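Local coordinates for ferric-siderophore receptor protein (Streptomyces coelicolor, PDB 2X4L) that probably captures ferric siderophores outside the cell membrane and passes them on for iron uptake, at residues E97-L101 with W126-E130; P155-W160 with L302-C307. All coordinates share one frame; numbering follows the deposited sequence.

Contact 1. Residues E97-L101 with W126-E130; sequences EWGKL and WSVPE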
ATOM      1  N   GLU A  97     -11.939  -4.717   7.921  1.00 10.91           N
ATOM      2  CA  GLU A  97     -12.012  -4.687   6.454  1.00 12.28           C
ATOM      3  C   GLU A  97     -11.981  -3.181   6.113  1.00 10.34           C
ATOM      4  O   GLU A  97     -12.171  -2.330   7.019  1.00 10.81           O
ATOM      5  CB  GLU A  97     -13.248  -5.421   5.859  1.00 13.75           C
ATOM      6  CG  GLU A  97     -14.504  -4.774   6.331  1.00 17.44           C
ATOM      7  CD  GLU A  97     -15.790  -5.520   5.934  1.00 30.39           C
ATOM      8  OE1 GLU A  97     -15.678  -6.691   5.543  1.00 29.71           O
ATOM      9  OE2 GLU A  97     -16.912  -4.922   6.016  1.00 35.02           O
ATOM     10  N   TRP A  98     -11.768  -2.894   4.824  1.00 11.25           N
ATOM     11  CA  TRP A  98     -11.852  -1.502   4.392  1.00  9.31           C
ATOM     12  C   TRP A  98     -13.274  -0.929   4.610  1.00 10.25           C
ATOM     13  O   TRP A  98     -14.319  -1.619   4.482  1.00 12.29           O
ATOM     14  CB  TRP A  98     -11.497  -1.442   2.931  1.00 13.45           C
ATOM     15  CG  TRP A  98     -11.544  -0.039   2.359  1.00 11.40           C
ATOM     16  CD1 TRP A  98     -10.474   0.799   2.194  1.00 11.83           C
ATOM     17  CD2 TRP A  98     -12.682   0.604   1.741  1.00 13.96           C
ATOM     18  NE1 TRP A  98     -10.933   1.974   1.606  1.00 13.05           N
ATOM     19  CE2 TRP A  98     -12.254   1.902   1.359  1.00 11.59           C
ATOM     20  CE3 TRP A  98     -14.050   0.263   1.598  1.00 17.19           C
ATOM     21  CZ2 TRP A  98     -13.135   2.799   0.666  1.00 17.19           C
ATOM     22  CZ3 TRP A  98     -14.943   1.223   0.982  1.00 18.92           C
ATOM     23  CH2 TRP A  98     -14.466   2.444   0.570  1.00 18.13           C
ATOM     24  N   GLY A  99     -13.316   0.341   5.006  1.00  9.45           N
ATOM     25  CA  GLY A  99     -14.578   1.063   5.106  1.00 11.28           C
ATOM     26  C   GLY A  99     -15.445   0.741   6.282  1.00 12.15           C
ATOM     27  O   GLY A  99     -16.674   0.859   6.245  1.00 15.02           O
ATOM     28  N   LYS A 100     -14.828   0.283   7.361  1.00 11.34           N
ATOM     29  CA  LYS A 100     -15.569  -0.091   8.574  1.00 10.40           C
ATOM     30  C   LYS A 100     -14.873   0.474   9.817  1.00 10.66           C
ATOM     31  O   LYS A 100     -13.659   0.354   9.978  1.00 12.54           O
ATOM     32  CB  LYS A 100     -15.511  -1.625   8.689  1.00 15.25           C
ATOM     33  CG  LYS A 100     -16.441  -2.373   7.661  1.00 23.39           C
ATOM     34  CD  LYS A 100     -17.854  -2.607   8.308  1.00 36.52           C
ATOM     35  CE  LYS A 100     -18.864  -3.464   7.469  1.00 42.66           C
ATOM     36  NZ  LYS A 100     -19.147  -2.759   6.173  1.00 44.36           N
ATOM     37  N   LEU A 101     -15.655   1.152  10.643  1.00 10.17           N
ATOM     38  CA  LEU A 101     -15.050   1.832  11.829  1.00  9.53           C
ATOM     39  C   LEU A 101     -16.148   2.081  12.847  1.00 10.53           C
ATOM     40  O   LEU A 101     -17.071   2.891  12.585  1.00 13.48           O
ATOM     41  CB  LEU A 101     -14.342   3.146  11.419  1.00 11.16           C
ATOM     42  CG  LEU A 101     -13.378   3.802  12.428  1.00  9.47           C
ATOM     43  CD1 LEU A 101     -12.637   4.986  11.784  1.00 11.46           C
ATOM     44  CD2 LEU A 101     -14.145   4.284  13.718  1.00 10.58           C
ATOM     45  N   TRP A 126      -8.964   7.597   3.633  1.00 10.05           N
ATOM     46  CA  TRP A 126      -9.100   6.196   3.185  1.00  9.68           C
ATOM     47  C   TRP A 126      -9.590   5.296   4.301  1.00  9.93           C
ATOM     48  O   TRP A 126      -9.091   5.320   5.459  1.00  9.49           O
ATOM     49  CB  TRP A 126      -7.708   5.718   2.772  1.00  9.60           C
ATOM     50  CG  TRP A 126      -7.672   4.300   2.197  1.00  9.88           C
ATOM     51  CD1 TRP A 126      -6.951   3.282   2.700  1.00  9.58           C
ATOM     52  CD2 TRP A 126      -8.267   3.818   0.971  1.00  9.10           C
ATOM     53  NE1 TRP A 126      -7.054   2.175   1.859  1.00  9.45           N
ATOM     54  CE2 TRP A 126      -7.806   2.510   0.780  1.00  8.96           C
ATOM     55  CE3 TRP A 126      -9.071   4.409  -0.046  1.00  9.77           C
ATOM     56  CZ2 TRP A 126      -8.168   1.736  -0.312  1.00 13.46           C
ATOM     57  CZ3 TRP A 126      -9.451   3.635  -1.157  1.00 13.18           C
ATOM     58  CH2 TRP A 126      -8.966   2.320  -1.283  1.00 13.51           C
ATOM     59  N   SER A 127     -10.638   4.559   3.981  1.00  8.79           N
ATOM     60  CA  SER A 127     -11.217   3.506   4.812  1.00  9.03           C
ATOM     61  C   SER A 127     -12.125   4.030   5.930  1.00  9.69           C
ATOM     62  O   SER A 127     -12.692   3.210   6.688  1.00 10.51           O
ATOM     63  CB  SER A 127     -10.092   2.579   5.401  1.00  8.42           C
ATOM     64  OG  SER A 127     -10.633   1.295   5.755  1.00  9.80           O
ATOM     65  N   VAL A 128     -12.280   5.342   6.075  1.00  9.87           N
ATOM     66  CA  VAL A 128     -13.202   5.891   7.076  1.00 10.62           C
ATOM     67  C   VAL A 128     -14.556   5.766   6.388  1.00 10.14           C
ATOM     68  O   VAL A 128     -14.742   6.255   5.272  1.00 13.05           O
ATOM     69  CB  VAL A 128     -12.864   7.359   7.415  1.00  8.97           C
ATOM     70  CG1 VAL A 128     -13.920   7.920   8.349  1.00 12.07           C
ATOM     71  CG2 VAL A 128     -11.538   7.418   8.143  1.00 10.42           C
ATOM     72  N   PRO A 129     -15.532   5.096   7.045  1.00 10.81           N
ATOM     73  CA  PRO A 129     -16.803   4.853   6.362  1.00 13.44           C
ATOM     74  C   PRO A 129     -17.433   6.144   5.883  1.00 13.66           C
ATOM     75  O   PRO A 129     -17.574   7.076   6.681  1.00 14.33           O
ATOM     76  CB  PRO A 129     -17.653   4.142   7.372  1.00 14.60           C
ATOM     77  CG  PRO A 129     -16.793   3.733   8.486  1.00 17.35           C
ATOM     78  CD  PRO A 129     -15.427   4.438   8.361  1.00 10.58           C
ATOM     79  N   GLU A 130     -17.851   6.155   4.614  1.00 15.60           N
ATOM     80  CA  GLU A 130     -18.489   7.315   4.125  1.00 16.69           C
ATOM     81  C   GLU A 130     -19.737   7.670   4.885  1.00 17.37           C
ATOM     82  O   GLU A 130     -19.955   8.836   5.109  1.00 17.32           O
ATOM     83  CB  GLU A 130     -18.872   7.051   2.666  1.00 18.52           C
ATOM     84  CG  GLU A 130     -19.371   8.326   2.004  1.00 26.55           C
ATOM     85  CD  GLU A 130     -18.153   9.224   1.713  1.00 37.94           C
ATOM     86  OE1 GLU A 130     -16.959   8.725   1.753  1.00 42.34           O
ATOM     87  OE2 GLU A 130     -18.414  10.422   1.474  1.00 44.95           O
TER
HETATM   88  O   HOH W   1     -11.850   0.214   7.971  1.00  6.03           O

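Contact 2. Residues P155-W160 with L302-C307; sequences PLQRMW and LSYDKC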
ATOM      1  N   PRO A 155       5.411   9.845  -0.001  1.00 17.52           N
ATOM      2  CA  PRO A 155       4.740   9.450   1.239  1.00 15.87           C
ATOM      3  C   PRO A 155       5.653   8.740   2.218  1.00 14.42           C
ATOM      4  O   PRO A 155       5.372   8.785   3.380  1.00 14.46           O
ATOM      5  CB  PRO A 155       3.602   8.554   0.739  1.00 15.00           C
ATOM      6  CG  PRO A 155       4.052   8.062  -0.630  1.00 13.21           C
ATOM      7  CD  PRO A 155       4.733   9.290  -1.181  1.00 17.02           C
ATOM      8  N   LEU A 156       6.726   8.084   1.747  1.00 15.72           N
ATOM      9  CA  LEU A 156       7.692   7.515   2.739  1.00 14.76           C
ATOM     10  C   LEU A 156       8.352   8.592   3.566  1.00 17.09           C
ATOM     11  O   LEU A 156       8.474   8.491   4.792  1.00 17.10           O
ATOM     12  CB  LEU A 156       8.760   6.667   2.049  1.00 15.15           C
ATOM     13  CG  LEU A 156       8.246   5.284   1.626  1.00 14.14           C
ATOM     14  CD1 LEU A 156       9.336   4.552   0.786  1.00 14.28           C
ATOM     15  CD2 LEU A 156       8.023   4.451   2.850  1.00 17.36           C
ATOM     16  N   GLN A 157       8.799   9.633   2.901  1.00 18.23           N
ATOM     17  CA  GLN A 157       9.445  10.639   3.723  1.00 22.48           C
ATOM     18  C   GLN A 157       8.396  11.408   4.544  1.00 21.28           C
ATOM     19  O   GLN A 157       8.728  11.752   5.692  1.00 22.25           O
ATOM     20  CB  GLN A 157      10.312  11.464   2.896  1.00 27.74           C
ATOM     21  CG  GLN A 157       9.684  12.289   1.888  1.00 35.38           C
ATOM     22  CD  GLN A 157      10.640  13.418   1.541  1.00 48.63           C
ATOM     23  OE1 GLN A 157      11.252  13.423   0.455  1.00 55.67           O
ATOM     24  NE2 GLN A 157      10.837  14.335   2.490  1.00 53.19           N
ATOM     25  N   ARG A 158       7.157  11.590   4.024  1.00 18.80           N
ATOM     26  CA  ARG A 158       6.071  12.348   4.759  1.00 17.81           C
ATOM     27  C   ARG A 158       5.715  11.520   6.055  1.00 17.78           C
ATOM     28  O   ARG A 158       5.548  12.030   7.188  1.00 20.08           O
ATOM     29  CB  ARG A 158       4.816  12.569   3.906  1.00 20.54           C
ATOM     30  CG  ARG A 158       4.990  13.552   2.679  1.00 21.33           C
ATOM     31  CD  ARG A 158       5.220  14.981   3.186  1.00 27.18           C
ATOM     32  NE  ARG A 158       3.925  15.559   3.589  1.00 25.53           N
ATOM     33  CZ  ARG A 158       3.681  16.230   4.699  1.00 29.45           C
ATOM     34  NH1 ARG A 158       4.625  16.438   5.651  1.00 28.53           N
ATOM     35  NH2 ARG A 158       2.463  16.710   4.836  1.00 24.30           N
ATOM     36  N   MET A 159       5.572  10.186   5.909  1.00 16.44           N
ATOM     37  CA  MET A 159       5.302   9.304   7.063  1.00 16.88           C
ATOM     38  C   MET A 159       6.450   9.281   8.088  1.00 16.30           C
ATOM     39  O   MET A 159       6.221   9.199   9.312  1.00 17.84           O
ATOM     40  CB  MET A 159       5.015   7.880   6.563  1.00 16.04           C
ATOM     41  CG  MET A 159       4.497   6.911   7.699  1.00 14.04           C
ATOM     42  SD  MET A 159       2.890   7.445   8.418  1.00 14.30           S
ATOM     43  CE  MET A 159       1.814   6.902   7.105  1.00 15.86           C
ATOM     44  N   TRP A 160       7.701   9.303   7.584  1.00 18.15           N
ATOM     45  CA  TRP A 160       8.853   9.438   8.456  1.00 22.37           C
ATOM     46  C   TRP A 160       8.798  10.723   9.267  1.00 22.40           C
ATOM     47  O   TRP A 160       9.012  10.700  10.503  1.00 22.14           O
ATOM     48  CB  TRP A 160      10.068   9.364   7.566  1.00 24.44           C
ATOM     49  CG  TRP A 160      11.363   9.758   8.116  1.00 33.01           C
ATOM     50  CD1 TRP A 160      11.721  10.983   8.596  1.00 37.71           C
ATOM     51  CD2 TRP A 160      12.538   8.966   8.119  1.00 37.54           C
ATOM     52  NE1 TRP A 160      13.003  10.970   9.021  1.00 42.71           N
ATOM     53  CE2 TRP A 160      13.556   9.752   8.704  1.00 40.39           C
ATOM     54  CE3 TRP A 160      12.815   7.646   7.755  1.00 39.99           C
ATOM     55  CZ2 TRP A 160      14.855   9.281   8.911  1.00 45.37           C
ATOM     56  CZ3 TRP A 160      14.110   7.172   7.924  1.00 43.02           C
ATOM     57  CH2 TRP A 160      15.126   8.000   8.511  1.00 47.69           C
ATOM     58  N   LEU A 302       3.830   2.374   4.688  1.00  9.76           N
ATOM     59  CA  LEU A 302       4.748   3.506   4.453  1.00 10.54           C
ATOM     60  C   LEU A 302       5.916   3.626   5.497  1.00 11.76           C
ATOM     61  O   LEU A 302       6.122   4.689   6.091  1.00 13.17           O
ATOM     62  CB  LEU A 302       3.924   4.762   4.307  1.00 10.57           C
ATOM     63  CG  LEU A 302       2.971   4.803   3.103  1.00 10.91           C
ATOM     64  CD1 LEU A 302       2.010   5.976   3.231  1.00 12.75           C
ATOM     65  CD2 LEU A 302       3.776   4.835   1.824  1.00 14.31           C
ATOM     66  N   SER A 303       6.611   2.497   5.701  1.00 11.75           N
ATOM     67  CA  SER A 303       7.902   2.489   6.377  1.00 12.96           C
ATOM     68  C   SER A 303       8.948   1.987   5.401  1.00 13.14           C
ATOM     69  O   SER A 303       8.673   1.222   4.508  1.00 13.12           O
ATOM     70  CB  SER A 303       7.942   1.638   7.639  1.00 13.10           C
ATOM     71  OG  SER A 303       7.744   0.295   7.287  1.00 13.36           O
ATOM     72  N   TYR A 304      10.171   2.479   5.575  1.00 13.62           N
ATOM     73  CA  TYR A 304      11.233   1.930   4.705  1.00 12.83           C
ATOM     74  C   TYR A 304      11.359   0.443   4.881  1.00 12.74           C
ATOM     75  O   TYR A 304      11.561  -0.277   3.859  1.00 13.88           O
ATOM     76  CB  TYR A 304      12.600   2.667   4.931  1.00 14.83           C
ATOM     77  CG  TYR A 304      12.510   4.112   4.479  1.00 14.00           C
ATOM     78  CD1 TYR A 304      12.461   4.454   3.114  1.00 13.60           C
ATOM     79  CD2 TYR A 304      12.364   5.148   5.433  1.00 18.82           C
ATOM     80  CE1 TYR A 304      12.311   5.806   2.696  1.00 16.35           C
ATOM     81  CE2 TYR A 304      12.227   6.464   5.018  1.00 18.72           C
ATOM     82  CZ  TYR A 304      12.259   6.788   3.685  1.00 18.07           C
ATOM     83  OH  TYR A 304      12.096   8.074   3.292  1.00 20.71           O
ATOM     84  N   ASP A 305      11.183  -0.058   6.088  1.00 13.96           N
ATOM     85  CA  ASP A 305      11.293  -1.450   6.366  1.00 14.65           C
ATOM     86  C   ASP A 305      10.333  -2.251   5.493  1.00 12.93           C
ATOM     87  O   ASP A 305      10.669  -3.326   4.994  1.00 17.79           O
ATOM     88  CB  ASP A 305      10.959  -1.641   7.851  1.00 15.88           C
ATOM     89  CG  ASP A 305      11.012  -2.986   8.217  1.00 23.25           C
ATOM     90  OD1 ASP A 305      11.946  -3.363   8.915  1.00 31.19           O
ATOM     91  OD2 ASP A 305      10.171  -3.707   7.675  1.00 27.16           O
ATOM     92  N   LYS A 306       9.107  -1.787   5.466  1.00 12.29           N
ATOM     93  CA  LYS A 306       8.125  -2.545   4.676  1.00 11.72           C
ATOM     94  C   LYS A 306       8.079  -2.286   3.201  1.00 10.61           C
ATOM     95  O   LYS A 306       7.462  -3.032   2.426  1.00 11.15           O
ATOM     96  CB  LYS A 306       6.720  -2.323   5.259  1.00 10.09           C
ATOM     97  CG  LYS A 306       6.529  -2.850   6.656  1.00 10.99           C
ATOM     98  CD  LYS A 306       6.635  -4.353   6.726  1.00 11.89           C
ATOM     99  CE  LYS A 306       6.578  -4.860   8.196  1.00 14.76           C
ATOM    100  NZ  LYS A 306       7.751  -4.318   9.028  1.00 15.53           N
ATOM    101  N   CYS A 307       8.772  -1.245   2.760  1.00 10.32           N
ATOM    102  CA  CYS A 307       8.854  -1.014   1.295  1.00 10.32           C
ATOM    103  C   CYS A 307      10.102  -1.607   0.655  1.00 10.01           C
ATOM    104  O   CYS A 307      10.172  -1.813  -0.542  1.00 11.85           O
ATOM    105  CB  CYS A 307       8.860   0.515   1.016  1.00 10.61           C
ATOM    106  SG  CYS A 307       7.102   1.144   1.223  1.00 12.31           S
TER
HETATM  107  O   HOH W   2       8.457   6.159   6.168  1.00  8.80           O

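Contact 1. Residues E97-L101 with W126-E130
The indole of Trp98 sets its pyrrole edge against the face of Trp126 and lies along Ser127. CB and CG both lie near Ser127 OG, CG at 3.8 Å. With CG anti to the backbone N (chi1 -180°), the indole is carried over to the 126-130 segment, where CD1 comes 3.5 Å from Trp126 CE2. NE1 goes furthest in: it stands 3.1 Å above the plane of the Trp126 ring, over its centre. Centroids 4.1 Å apart and planes at 61° identify an edge-to-face pair. Further round, CE2 meets Ser127 CA, which sits over a Trp98 face as a CH-pi contact, and CZ2 lies near Trp126 CZ3.

Both segments are loops that follow parallel strands, 92-95 and 113-118, of the five-stranded sheet in one lobe of this periplasmic-binding-protein fold. Glu97 to Lys100 form a type II beta turn, and its Gly99 N donates to Ser127 OG (2.9 Å), the N-H pointing nearly straight at the oxygen (166°). A water accepts from Lys100 N and lies 2.7 Å from both Glu97 O and Ser127 OG, so it sits in the turn beside the serine. Further along the chain, Leu101 CB presses on Pro129 CD at 3.5 Å, a tight carbon pair, while the polar edge of Trp126 is held elsewhere: its NE1 is hydrogen-bonded to Glu299 OE1.

Contact 2. Residues P155-W160 with L302-C307
The side of helix 153-165 packed against the N-terminal end of helix 304-320 defines this buried contact of the two-lobed solute-binding fold: the first helix, from one lobe, meets the loop residues Leu302 and Ser303 and the first turn of the second. Ser303 is the N-cap, its OG accepting from Lys306 N at 3.1 Å; the same OG is also hydrogen-bonded to Asp60.

Leu156 fills the centre. Its CG, anti to the carbonyl carbon (chi1 -77°), sends the two methyls among Leu302, Tyr304 and Cys307. CD2 rests on the backbone at Leu302 C (3.5 Å) and lies 3.8 Å from Cys307 SG, whereas CB and CD1 lie over one face of the Tyr304 ring, near CE1 (CB to CE1 3.7 Å). Trp160 meets that ring rim to rim, with planes at 74° and neither ring over the other's face; Phe182 of helix 173-195 adds an edge-to-face partner to Tyr304.

Pro155 CB touches both methyls of Leu302. Met159 crosses Leu302 at about a right angle: CG lies 3.2 Å from Leu302 O, and the bends at chi2 and chi3 bring CE to 4.0 Å from Leu302 CD1. No direct hydrogen bond crosses between the segments, and the polar link is made by water instead: one molecule donates to Leu156 O at 2.7 Å and to Leu302 O at 2.8 Å.

Both segments of contact 1 precede those of contact 2 in the sequence. Their centres lie 22 Å apart and their nearest atoms about 9 Å, without touching. Both draw on the lobe built around the parallel sheet 92-95, 67-69, 48-51, 113-118, 142-146: the loops of contact 1 follow strands 92-95 and 113-118, whereas helix 153-165 of contact 2 follows the outermost strand 142-146. Contact 1 thus joins loops within this lobe, while contact 2 brings in residues 302-307, which come after the strands of the mixed sheet. That long-range return, 142 residues later, is consistent with contact 2 tying the C-terminal helix to the first lobe.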